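Phosphoglycolate phosphatase (Lactobacillus plantarum, PDB 2HDO) probably hydrolyses 2-phosphoglycolate to glycolate and phosphate, as a member of the haloacid dehalogenase-like (HAD) hydrolases. Local coordinates at residues 7-12 / 90-95. Sequence-based numbering, arbitrary orientation.
Sequences LMFDID and SLFEQL. With PO4 (phosphate ion), chain B.
Strand 6-9, central in the parallel sheet of the Rossmann-like HAD core, meets the end of helix 88-94 through side chains alone; no hydrogen bond joins 7-12 to 90-95. Phe-9 does most of the work. From CB, its CG stands anti to the carbonyl carbon (chi1 -64°), which sends the ring from the sheet toward the helix. Along one side of the ring, CD1 and then CE1 run beneath the tip of Phe-92, CE1 lying 3.8 Å from Phe-92 CZ. The far corner, CZ, touches the same Phe-92 CZ and comes within 4.4 Å of Leu-95 CD1, while CE2 on the other side approaches Leu-91 CD2 obliquely. Phe-92 CZ thus sits over one face of the Phe-9 ring, displaced toward its rim, with the two planes inclined at 58°, neither stacked nor perpendicular. Phe-92 is itself stacked on Phe-121. Nearer the start of the strand, Leu-7 CD1 meets Leu-95 CD2 tip to tip at 3.8 Å; Leu-95, just past the helix, has branches to serve both strand residues. Flat rings reach from both sides to meet midway, and the branched leucines pack beside them. An alanine in place of Phe-9 would probably loosen the helix end against the sheet, since the ring contacts with Phe-92, Leu-91 and Leu-95 would be lost. Just past Phe-9 come two acids, Asp-10 and Asp-12, which fit the HAD DxDx(T/V) pattern, in which the first aspartate is the usual nucleophile. Asp-10 OD1 lies 2.6 Å from the phosphate P, and the backbone N of Asp-12 donates an almost straight hydrogen bond to phosphate O2 (3.1 Å, 174°). The contact is apolar and non-directional, joining helix to sheet behind the probable catalytic loop, while the polar chemistry lies at the strand's C-terminal end.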
ATOM      1  N   LEU A   7      -9.518 -10.740  -2.253  1.00 11.25           N
ATOM      2  CA  LEU A   7      -8.438  -9.919  -2.771  1.00 10.73           C
ATOM      3  C   LEU A   7      -8.201  -8.784  -1.811  1.00 13.22           C
ATOM      4  O   LEU A   7      -9.122  -8.037  -1.518  1.00 13.84           O
ATOM      5  CB  LEU A   7      -8.774  -9.335  -4.126  1.00 12.11           C
ATOM      6  CG  LEU A   7      -9.078 -10.275  -5.257  1.00 15.35           C
ATOM      7  CD1 LEU A   7      -9.284  -9.424  -6.531  1.00 16.39           C
ATOM      8  CD2 LEU A   7      -8.030 -11.316  -5.472  1.00 16.59           C
HETATM    9  N   MSE A   8      -6.978  -8.710  -1.285  1.00 12.18           N
HETATM   10  CA  MSE A   8      -6.560  -7.582  -0.451  1.00 10.36           C
HETATM   11  C   MSE A   8      -5.599  -6.740  -1.218  1.00 11.83           C
HETATM   12  O   MSE A   8      -4.769  -7.276  -1.933  1.00 14.30           O
HETATM   13  CB  MSE A   8      -5.889  -8.083   0.824  1.00 13.46           C
HETATM   14  CG  MSE A   8      -6.764  -8.981   1.618  1.00 14.14           C
HETATM   15 SE   MSE A   8      -8.203  -8.003   2.526  0.75 24.52          SE
HETATM   16  CE  MSE A   8      -9.819  -9.023   1.862  1.00 14.19           C
ATOM     17  N   PHE A   9      -5.705  -5.431  -1.075  1.00 12.23           N
ATOM     18  CA  PHE A   9      -4.920  -4.492  -1.829  1.00 10.18           C
ATOM     19  C   PHE A   9      -4.144  -3.567  -0.886  1.00 13.00           C
ATOM     20  O   PHE A   9      -4.677  -3.097   0.097  1.00 12.17           O
ATOM     21  CB  PHE A   9      -5.796  -3.562  -2.691  1.00 12.75           C
ATOM     22  CG  PHE A   9      -6.576  -4.264  -3.768  1.00 14.91           C
ATOM     23  CD1 PHE A   9      -7.789  -4.846  -3.453  1.00 15.69           C
ATOM     24  CD2 PHE A   9      -6.107  -4.346  -5.075  1.00 17.31           C
ATOM     25  CE1 PHE A   9      -8.521  -5.523  -4.407  1.00 16.92           C
ATOM     26  CE2 PHE A   9      -6.864  -5.003  -6.047  1.00 16.29           C
ATOM     27  CZ  PHE A   9      -8.053  -5.608  -5.702  1.00 13.41           C
ATOM     28  N   ASP A  10      -2.896  -3.309  -1.235  1.00 14.02           N
ATOM     29  CA  ASP A  10      -2.176  -2.094  -0.752  1.00 16.88           C
ATOM     30  C   ASP A  10      -2.683  -0.856  -1.488  1.00 17.09           C
ATOM     31  O   ASP A  10      -3.294  -0.981  -2.538  1.00 17.40           O
ATOM     32  CB  ASP A  10      -0.683  -2.252  -1.041  1.00 20.77           C
ATOM     33  CG  ASP A  10       0.172  -1.471  -0.101  1.00 30.08           C
ATOM     34  OD1 ASP A  10      -0.364  -0.788   0.810  1.00 28.52           O
ATOM     35  OD2 ASP A  10       1.398  -1.526  -0.299  1.00 31.54           O
ATOM     36  N   ILE A  11      -2.434   0.352  -0.968  1.00 16.60           N
ATOM     37  CA  ILE A  11      -2.912   1.547  -1.622  1.00 15.07           C
ATOM     38  C   ILE A  11      -1.803   2.186  -2.453  1.00 15.04           C
ATOM     39  O   ILE A  11      -1.894   2.283  -3.676  1.00 15.95           O
ATOM     40  CB  ILE A  11      -3.479   2.567  -0.613  1.00 15.21           C
ATOM     41  CG1 ILE A  11      -4.705   1.969   0.069  1.00 15.88           C
ATOM     42  CG2 ILE A  11      -3.877   3.843  -1.339  1.00 17.44           C
ATOM     43  CD1 ILE A  11      -5.168   2.696   1.325  1.00 20.12           C
ATOM     44  N   ASP A  12      -0.745   2.587  -1.781  1.00 13.51           N
ATOM     45  CA  ASP A  12       0.277   3.417  -2.431  1.00 16.74           C
ATOM     46  C   ASP A  12       1.082   2.629  -3.430  1.00 17.79           C
ATOM     47  O   ASP A  12       1.673   1.616  -3.073  1.00 19.02           O
ATOM     48  CB  ASP A  12       1.202   4.031  -1.377  1.00 17.27           C
ATOM     49  CG  ASP A  12       0.489   4.980  -0.459  1.00 25.05           C
ATOM     50  OD1 ASP A  12       0.101   6.084  -0.936  1.00 21.68           O
ATOM     51  OD2 ASP A  12       0.327   4.629   0.751  1.00 24.63           O
ATOM     52  N   SER A  90     -12.428   0.880 -13.387  1.00 17.24           N
ATOM     53  CA  SER A  90     -13.029  -0.152 -14.230  1.00 19.14           C
ATOM     54  C   SER A  90     -12.878  -1.520 -13.615  1.00 18.08           C
ATOM     55  O   SER A  90     -13.732  -2.390 -13.741  1.00 19.13           O
ATOM     56  CB  SER A  90     -12.358  -0.180 -15.589  1.00 22.72           C
ATOM     57  OG  SER A  90     -12.470   1.063 -16.240  1.00 25.26           O
ATOM     58  N   LEU A  91     -11.741  -1.734 -12.974  1.00 14.84           N
ATOM     59  CA  LEU A  91     -11.484  -3.001 -12.329  1.00 14.39           C
ATOM     60  C   LEU A  91     -12.534  -3.271 -11.270  1.00 13.17           C
ATOM     61  O   LEU A  91     -13.088  -4.352 -11.200  1.00 15.04           O
ATOM     62  CB  LEU A  91     -10.097  -3.031 -11.722  1.00 15.70           C
ATOM     63  CG  LEU A  91      -9.768  -4.216 -10.807  1.00 14.44           C
ATOM     64  CD1 LEU A  91      -9.702  -5.491 -11.617  1.00 16.89           C
ATOM     65  CD2 LEU A  91      -8.489  -3.943 -10.030  1.00 15.61           C
ATOM     66  N   PHE A  92     -12.777  -2.294 -10.412  1.00 14.90           N
ATOM     67  CA  PHE A  92     -13.704  -2.474  -9.314  1.00 15.64           C
ATOM     68  C   PHE A  92     -15.189  -2.585  -9.776  1.00 16.76           C
ATOM     69  O   PHE A  92     -15.999  -3.241  -9.114  1.00 22.15           O
ATOM     70  CB  PHE A  92     -13.442  -1.402  -8.235  1.00 15.72           C
ATOM     71  CG  PHE A  92     -12.233  -1.692  -7.401  1.00 13.63           C
ATOM     72  CD1 PHE A  92     -12.283  -2.699  -6.476  1.00 13.28           C
ATOM     73  CD2 PHE A  92     -11.063  -0.982  -7.539  1.00 24.84           C
ATOM     74  CE1 PHE A  92     -11.194  -3.039  -5.720  1.00 16.37           C
ATOM     75  CE2 PHE A  92      -9.939  -1.294  -6.761  1.00 18.61           C
ATOM     76  CZ  PHE A  92      -9.991  -2.315  -5.857  1.00 15.04           C
ATOM     77  N   GLU A  93     -15.484  -2.066 -10.966  1.00 18.23           N
ATOM     78  CA  GLU A  93     -16.799  -2.294 -11.600  1.00 16.93           C
ATOM     79  C   GLU A  93     -16.972  -3.729 -12.074  1.00 20.06           C
ATOM     80  O   GLU A  93     -18.106  -4.208 -12.182  1.00 23.83           O
ATOM     81  CB  GLU A  93     -17.015  -1.387 -12.816  1.00 18.18           C
ATOM     82  CG  GLU A  93     -16.703   0.094 -12.649  1.00 24.03           C
ATOM     83  CD  GLU A  93     -17.753   0.845 -11.904  1.00 36.82           C
ATOM     84  OE1 GLU A  93     -18.600   0.187 -11.265  1.00 37.92           O
ATOM     85  OE2 GLU A  93     -17.735   2.100 -11.964  1.00 28.49           O
ATOM     86  N   GLN A  94     -15.884  -4.408 -12.413  1.00 15.65           N
ATOM     87  CA  GLN A  94     -15.971  -5.714 -13.067  1.00 15.89           C
ATOM     88  C   GLN A  94     -15.658  -6.897 -12.133  1.00 14.82           C
ATOM     89  O   GLN A  94     -16.034  -8.025 -12.430  1.00 17.55           O
ATOM     90  CB  GLN A  94     -15.005  -5.767 -14.251  1.00 17.72           C
ATOM     91  CG  GLN A  94     -15.242  -4.764 -15.392  1.00 18.69           C
ATOM     92  CD  GLN A  94     -16.587  -4.897 -16.052  1.00 24.24           C
ATOM     93  OE1 GLN A  94     -17.095  -6.008 -16.257  1.00 27.69           O
ATOM     94  NE2 GLN A  94     -17.181  -3.758 -16.402  1.00 28.66           N
ATOM     95  N   LEU A  95     -14.954  -6.665 -11.022  1.00 14.95           N
ATOM     96  CA  LEU A  95     -14.609  -7.790 -10.123  1.00 17.41           C
ATOM     97  C   LEU A  95     -15.904  -8.493  -9.640  1.00 17.24           C
ATOM     98  O   LEU A  95     -16.882  -7.801  -9.338  1.00 19.74           O
ATOM     99  CB  LEU A  95     -13.792  -7.294  -8.946  1.00 17.08           C
ATOM    100  CG  LEU A  95     -12.287  -7.045  -9.232  1.00 16.09           C
ATOM    101  CD1 LEU A  95     -11.617  -6.263  -8.115  1.00 15.93           C
ATOM    102  CD2 LEU A  95     -11.531  -8.352  -9.414  1.00 17.61           C
TER
HETATM  103  P   PO4 B 209       0.809   1.407   1.687  1.00 30.70           P
HETATM  104  O1  PO4 B 209       1.016   0.329   2.785  1.00 19.81           O
HETATM  105  O2  PO4 B 209      -0.612   1.752   1.191  1.00 22.44           O
HETATM  106  O3  PO4 B 209       1.636   0.965   0.455  1.00 30.78           O
HETATM  107  O4  PO4 B 209       1.395   2.727   2.202  1.00 34.84           O